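Local coordinates for protein putative glutathionylspermidine synthase (Methylobacillus flagellatus, PDB 3N6X) that is a putative glutathionylspermidine synthase, probably an ATP-dependent ligase of the circularly permuted ATP-grasp type, at residues P22-V34 with R182-A194. Residues are numbered along the deposited sequence; the frame is centred on the assembly and turned at random.
Sequences PIYAEYAAWLQDV and RLFPELFRRYPVA
Trp30 lays one face of its indole on Leu187, whose CD2 stands 3.6 Å from the centroid of the six-membered ring and almost on its normal, a CH-pi contact, while CD1 covers CG. With CG anti to the backbone N (chi1 171°), the indole reaches across to helix 185-190. Its NE1 donates to Glu186 OE2 at 3.1 Å, in the ring plane, and its benzo edge points into the face of Phe184, an edge-to-face pair with planes at 74°. A leucine here would probably open a gap beside Phe184 and leave Glu186 without its indole donor. One turn further along its helix, Arg190 bends at chi3 and grips one carboxylate oxygen of Glu26, a turn before Trp30, side-on in a salt bridge: NE and NH2 reach OE2 at 2.7 and 2.9 Å, while Trp30 CA lies over a guanidinium face. Tyr191 OH donates a hydrogen bond to Ile23 O at 2.7 Å and accepts one from Tyr27 N at 2.9 Å, bridging backbone atoms four residues apart. Trp470 meets the Tyr191 ring from strand 464-471. The whole is a roughly antiparallel helix pair, axes at 146°, with Arg190 as a knob among Glu26, Ala29, Trp30 and Asp33.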
loop_
_atom_site.group_PDB
_atom_site.type_symbol
_atom_site.label_atom_id
_atom_site.label_comp_id
_atom_site.label_asym_id
_atom_site.label_seq_id
_atom_site.Cartn_x
_atom_site.Cartn_y
_atom_site.Cartn_z
ATOM N N PRO A 22 -9.193 9.814 24.980
ATOM C CA PRO A 22 -8.047 10.593 25.500
ATOM C C PRO A 22 -7.076 11.142 24.448
ATOM O O PRO A 22 -6.645 12.293 24.562
ATOM C CB PRO A 22 -7.360 9.614 26.450
ATOM C CG PRO A 22 -8.460 8.748 26.947
ATOM C CD PRO A 22 -9.505 8.661 25.851
ATOM N N ILE A 23 -6.769 10.338 23.401
ATOM C CA ILE A 23 -5.824 10.714 22.344
ATOM C C ILE A 23 -6.228 11.969 21.562
ATOM O O ILE A 23 -5.358 12.700 21.096
ATOM C CB ILE A 23 -5.488 9.504 21.411
ATOM C CG1 ILE A 23 -4.174 9.752 20.641
ATOM C CG2 ILE A 23 -6.662 9.156 20.467
ATOM C CD1 ILE A 23 -3.502 8.598 20.232
ATOM N N TYR A 24 -7.533 12.221 21.427
ATOM C CA TYR A 24 -8.043 13.366 20.673
ATOM C C TYR A 24 -8.431 14.584 21.560
ATOM O O TYR A 24 -8.905 15.591 21.026
ATOM C CB TYR A 24 -9.235 12.935 19.827
ATOM C CG TYR A 24 -8.864 12.431 18.453
ATOM C CD1 TYR A 24 -8.695 13.313 17.387
ATOM C CD2 TYR A 24 -8.729 11.067 18.201
ATOM C CE1 TYR A 24 -8.393 12.852 16.107
ATOM C CE2 TYR A 24 -8.423 10.594 16.923
ATOM C CZ TYR A 24 -8.245 11.492 15.881
ATOM O OH TYR A 24 -7.948 11.036 14.626
ATOM N N ALA A 25 -8.250 14.481 22.901
ATOM C CA ALA A 25 -8.619 15.553 23.851
ATOM C C ALA A 25 -7.909 16.869 23.519
ATOM O O ALA A 25 -8.569 17.907 23.364
ATOM C CB ALA A 25 -8.296 15.126 25.282
ATOM N N GLU A 26 -6.568 16.807 23.334
ATOM C CA GLU A 26 -5.748 17.963 22.987
ATOM C C GLU A 26 -6.161 18.587 21.646
ATOM O O GLU A 26 -6.115 19.816 21.508
ATOM C CB GLU A 26 -4.263 17.594 22.995
ATOM C CG GLU A 26 -3.336 18.791 23.075
ATOM C CD GLU A 26 -3.399 19.574 24.372
ATOM O OE1 GLU A 26 -3.172 18.966 25.442
ATOM O OE2 GLU A 26 -3.652 20.799 24.317
ATOM N N TYR A 27 -6.590 17.757 20.672
ATOM C CA TYR A 27 -7.040 18.272 19.374
ATOM C C TYR A 27 -8.371 19.003 19.531
ATOM O O TYR A 27 -8.572 20.044 18.909
ATOM C CB TYR A 27 -7.147 17.145 18.316
ATOM C CG TYR A 27 -7.557 17.654 16.947
ATOM C CD1 TYR A 27 -6.613 18.163 16.061
ATOM C CD2 TYR A 27 -8.897 17.680 16.560
ATOM C CE1 TYR A 27 -6.988 18.675 14.819
ATOM C CE2 TYR A 27 -9.285 18.201 15.324
ATOM C CZ TYR A 27 -8.324 18.690 14.454
ATOM O OH TYR A 27 -8.687 19.208 13.228
ATOM N N ALA A 28 -9.277 18.462 20.377
ATOM C CA ALA A 28 -10.583 19.074 20.659
ATOM C C ALA A 28 -10.399 20.449 21.332
ATOM O O ALA A 28 -11.087 21.409 20.969
ATOM C CB ALA A 28 -11.401 18.161 21.556
ATOM N N ALA A 29 -9.427 20.544 22.276
ATOM C CA ALA A 29 -9.074 21.786 22.966
ATOM C C ALA A 29 -8.602 22.832 21.952
ATOM O O ALA A 29 -9.206 23.905 21.856
ATOM C CB ALA A 29 -7.981 21.521 23.996
ATOM N N TRP A 30 -7.579 22.485 21.134
ATOM C CA TRP A 30 -7.064 23.357 20.079
ATOM C C TRP A 30 -8.194 23.820 19.151
ATOM O O TRP A 30 -8.242 24.996 18.776
ATOM C CB TRP A 30 -5.971 22.635 19.268
ATOM C CG TRP A 30 -5.546 23.374 18.033
ATOM C CD1 TRP A 30 -4.593 24.343 17.945
ATOM C CD2 TRP A 30 -6.066 23.200 16.705
ATOM N NE1 TRP A 30 -4.482 24.783 16.645
ATOM C CE2 TRP A 30 -5.373 24.095 15.862
ATOM C CE3 TRP A 30 -7.031 22.347 16.138
ATOM C CZ2 TRP A 30 -5.620 24.173 14.488
ATOM C CZ3 TRP A 30 -7.287 22.438 14.780
ATOM C CH2 TRP A 30 -6.581 23.337 13.969
ATOM N N LEU A 31 -9.105 22.887 18.784
ATOM C CA LEU A 31 -10.227 23.154 17.879
ATOM C C LEU A 31 -11.194 24.203 18.452
ATOM O O LEU A 31 -11.698 25.042 17.700
ATOM C CB LEU A 31 -10.959 21.839 17.543
ATOM C CG LEU A 31 -11.812 21.813 16.256
ATOM C CD1 LEU A 31 -10.956 22.005 14.999
ATOM C CD2 LEU A 31 -12.581 20.515 16.155
ATOM N N GLN A 32 -11.397 24.202 19.789
ATOM C CA GLN A 32 -12.254 25.186 20.462
ATOM C C GLN A 32 -11.625 26.584 20.449
ATOM O O GLN A 32 -12.326 27.567 20.221
ATOM C CB GLN A 32 -12.573 24.749 21.898
ATOM C CG GLN A 32 -13.925 24.054 22.021
ATOM C CD GLN A 32 -14.207 23.603 23.430
ATOM O OE1 GLN A 32 -14.033 22.432 23.780
ATOM N NE2 GLN A 32 -14.682 24.520 24.265
ATOM N N ASP A 33 -10.295 26.664 20.645
ATOM C CA ASP A 33 -9.557 27.933 20.663
ATOM C C ASP A 33 -9.435 28.574 19.260
ATOM O O ASP A 33 -9.077 29.753 19.165
ATOM C CB ASP A 33 -8.155 27.737 21.288
ATOM C CG ASP A 33 -8.142 27.116 22.683
ATOM O OD1 ASP A 33 -9.214 26.641 23.136
ATOM O OD2 ASP A 33 -7.052 27.064 23.301
ATOM N N VAL A 34 -9.722 27.795 18.172
ATOM C CA VAL A 34 -9.631 28.278 16.779
ATOM C C VAL A 34 -10.486 29.546 16.567
ATOM O O VAL A 34 -11.705 29.505 16.758
ATOM C CB VAL A 34 -9.932 27.163 15.726
ATOM C CG1 VAL A 34 -10.123 27.750 14.324
ATOM C CG2 VAL A 34 -8.828 26.111 15.718
ATOM N N ARG A 182 2.691 23.282 7.823
ATOM C CA ARG A 182 2.619 24.619 7.234
ATOM C C ARG A 182 1.361 25.362 7.741
ATOM O O ARG A 182 1.451 26.529 8.105
ATOM C CB ARG A 182 2.611 24.506 5.700
ATOM C CG ARG A 182 2.871 25.795 4.947
ATOM C CD ARG A 182 2.812 25.515 3.452
ATOM N NE ARG A 182 3.374 26.602 2.647
ATOM C CZ ARG A 182 3.323 26.640 1.318
ATOM N NH1 ARG A 182 2.733 25.660 0.641
ATOM N NH2 ARG A 182 3.860 27.657 0.657
ATOM N N LEU A 183 0.205 24.668 7.798
ATOM C CA LEU A 183 -1.045 25.273 8.252
ATOM C C LEU A 183 -1.089 25.469 9.763
ATOM O O LEU A 183 -1.481 26.543 10.220
ATOM C CB LEU A 183 -2.259 24.420 7.820
ATOM C CG LEU A 183 -2.581 24.328 6.331
ATOM C CD1 LEU A 183 -3.601 23.227 6.076
ATOM C CD2 LEU A 183 -3.093 25.655 5.784
ATOM N N PHE A 184 -0.787 24.402 10.552
ATOM C CA PHE A 184 -0.966 24.441 12.011
ATOM C C PHE A 184 0.293 24.053 12.833
ATOM O O PHE A 184 0.246 23.090 13.611
ATOM C CB PHE A 184 -2.180 23.582 12.427
ATOM C CG PHE A 184 -3.310 23.541 11.420
ATOM C CD1 PHE A 184 -4.166 24.628 11.265
ATOM C CD2 PHE A 184 -3.525 22.413 10.639
ATOM C CE1 PHE A 184 -5.218 24.587 10.340
ATOM C CE2 PHE A 184 -4.584 22.369 9.722
ATOM C CZ PHE A 184 -5.428 23.454 9.583
ATOM N N PRO A 185 1.394 24.853 12.769
ATOM C CA PRO A 185 2.591 24.509 13.562
ATOM C C PRO A 185 2.306 24.355 15.055
ATOM O O PRO A 185 2.857 23.459 15.694
ATOM C CB PRO A 185 3.557 25.677 13.277
ATOM C CG PRO A 185 2.705 26.764 12.702
ATOM C CD PRO A 185 1.622 26.065 11.954
ATOM N N GLU A 186 1.391 25.177 15.592
ATOM C CA GLU A 186 1.027 25.148 17.016
ATOM C C GLU A 186 0.446 23.784 17.471
ATOM O O GLU A 186 0.619 23.397 18.626
ATOM C CB GLU A 186 0.084 26.323 17.367
ATOM C CG GLU A 186 -1.334 26.202 16.810
ATOM C CD GLU A 186 -1.561 26.624 15.364
ATOM O OE1 GLU A 186 -0.573 26.944 14.661
ATOM O OE2 GLU A 186 -2.737 26.633 14.937
ATOM N N LEU A 187 -0.205 23.050 16.544
ATOM C CA LEU A 187 -0.795 21.731 16.806
ATOM C C LEU A 187 0.302 20.685 17.049
ATOM O O LEU A 187 0.148 19.806 17.897
ATOM C CB LEU A 187 -1.670 21.330 15.610
ATOM C CG LEU A 187 -2.890 20.450 15.858
ATOM C CD1 LEU A 187 -3.472 20.650 17.233
ATOM C CD2 LEU A 187 -3.931 20.681 14.785
ATOM N N PHE A 188 1.426 20.820 16.351
ATOM C CA PHE A 188 2.568 19.924 16.494
ATOM C C PHE A 188 3.337 20.177 17.792
ATOM O O PHE A 188 4.160 19.346 18.200
ATOM C CB PHE A 188 3.479 20.002 15.257
ATOM C CG PHE A 188 2.867 19.323 14.054
ATOM C CD1 PHE A 188 1.940 19.990 13.253
ATOM C CD2 PHE A 188 3.157 17.994 13.762
ATOM C CE1 PHE A 188 1.346 19.349 12.159
ATOM C CE2 PHE A 188 2.566 17.356 12.665
ATOM C CZ PHE A 188 1.674 18.039 11.865
ATOM N N ARG A 189 3.057 21.317 18.454
ATOM C CA ARG A 189 3.656 21.645 19.744
ATOM C C ARG A 189 2.879 20.893 20.841
ATOM O O ARG A 189 3.477 20.425 21.808
ATOM C CB ARG A 189 3.612 23.173 19.982
ATOM C CG ARG A 189 4.393 23.660 21.214
ATOM C CD ARG A 189 4.245 25.171 21.418
ATOM N NE ARG A 189 2.843 25.557 21.601
ATOM C CZ ARG A 189 2.210 26.452 20.851
ATOM N NH1 ARG A 189 2.860 27.114 19.903
ATOM N NH2 ARG A 189 0.926 26.714 21.062
ATOM N N ARG A 190 1.544 20.742 20.651
ATOM C CA ARG A 190 0.633 20.068 21.595
ATOM C C ARG A 190 0.688 18.536 21.542
ATOM O O ARG A 190 0.324 17.891 22.523
ATOM C CB ARG A 190 -0.809 20.552 21.400
ATOM C CG ARG A 190 -0.964 22.072 21.530
ATOM C CD ARG A 190 -2.336 22.546 21.104
ATOM N NE ARG A 190 -3.284 22.483 22.214
ATOM C CZ ARG A 190 -4.089 23.478 22.562
ATOM N NH1 ARG A 190 -4.083 24.617 21.879
ATOM N NH2 ARG A 190 -4.912 23.342 23.591
ATOM N N TYR A 191 1.113 17.949 20.391
ATOM C CA TYR A 191 1.224 16.491 20.234
ATOM C C TYR A 191 2.667 16.058 19.949
ATOM O O TYR A 191 3.343 16.672 19.111
ATOM C CB TYR A 191 0.321 15.991 19.108
ATOM C CG TYR A 191 -1.126 15.824 19.496
ATOM C CD1 TYR A 191 -1.593 14.622 20.021
ATOM C CD2 TYR A 191 -2.056 16.829 19.240
ATOM C CE1 TYR A 191 -2.935 14.446 20.340
ATOM C CE2 TYR A 191 -3.407 16.657 19.538
ATOM C CZ TYR A 191 -3.843 15.462 20.090
ATOM O OH TYR A 191 -5.172 15.287 20.387
ATOM N N PRO A 192 3.135 14.943 20.580
ATOM C CA PRO A 192 4.483 14.435 20.264
ATOM C C PRO A 192 4.456 13.562 18.991
ATOM O O PRO A 192 4.557 12.330 19.072
ATOM C CB PRO A 192 4.849 13.627 21.515
ATOM C CG PRO A 192 3.539 13.139 22.050
ATOM C CD PRO A 192 2.445 14.076 21.565
ATOM N N VAL A 193 4.296 14.205 17.810
ATOM C CA VAL A 193 4.171 13.506 16.527
ATOM C C VAL A 193 5.524 13.024 16.005
ATOM O O VAL A 193 6.451 13.823 15.876
ATOM C CB VAL A 193 3.391 14.349 15.472
ATOM C CG1 VAL A 193 3.171 13.556 14.175
ATOM C CG2 VAL A 193 2.062 14.839 16.037
ATOM N N ALA A 194 5.643 11.703 15.720
ATOM C CA ALA A 194 6.876 11.129 15.165
ATOM C C ALA A 194 7.075 11.607 13.713
ATOM O O ALA A 194 6.097 11.741 12.978
ATOM C CB ALA A 194 6.820 9.612 15.212
#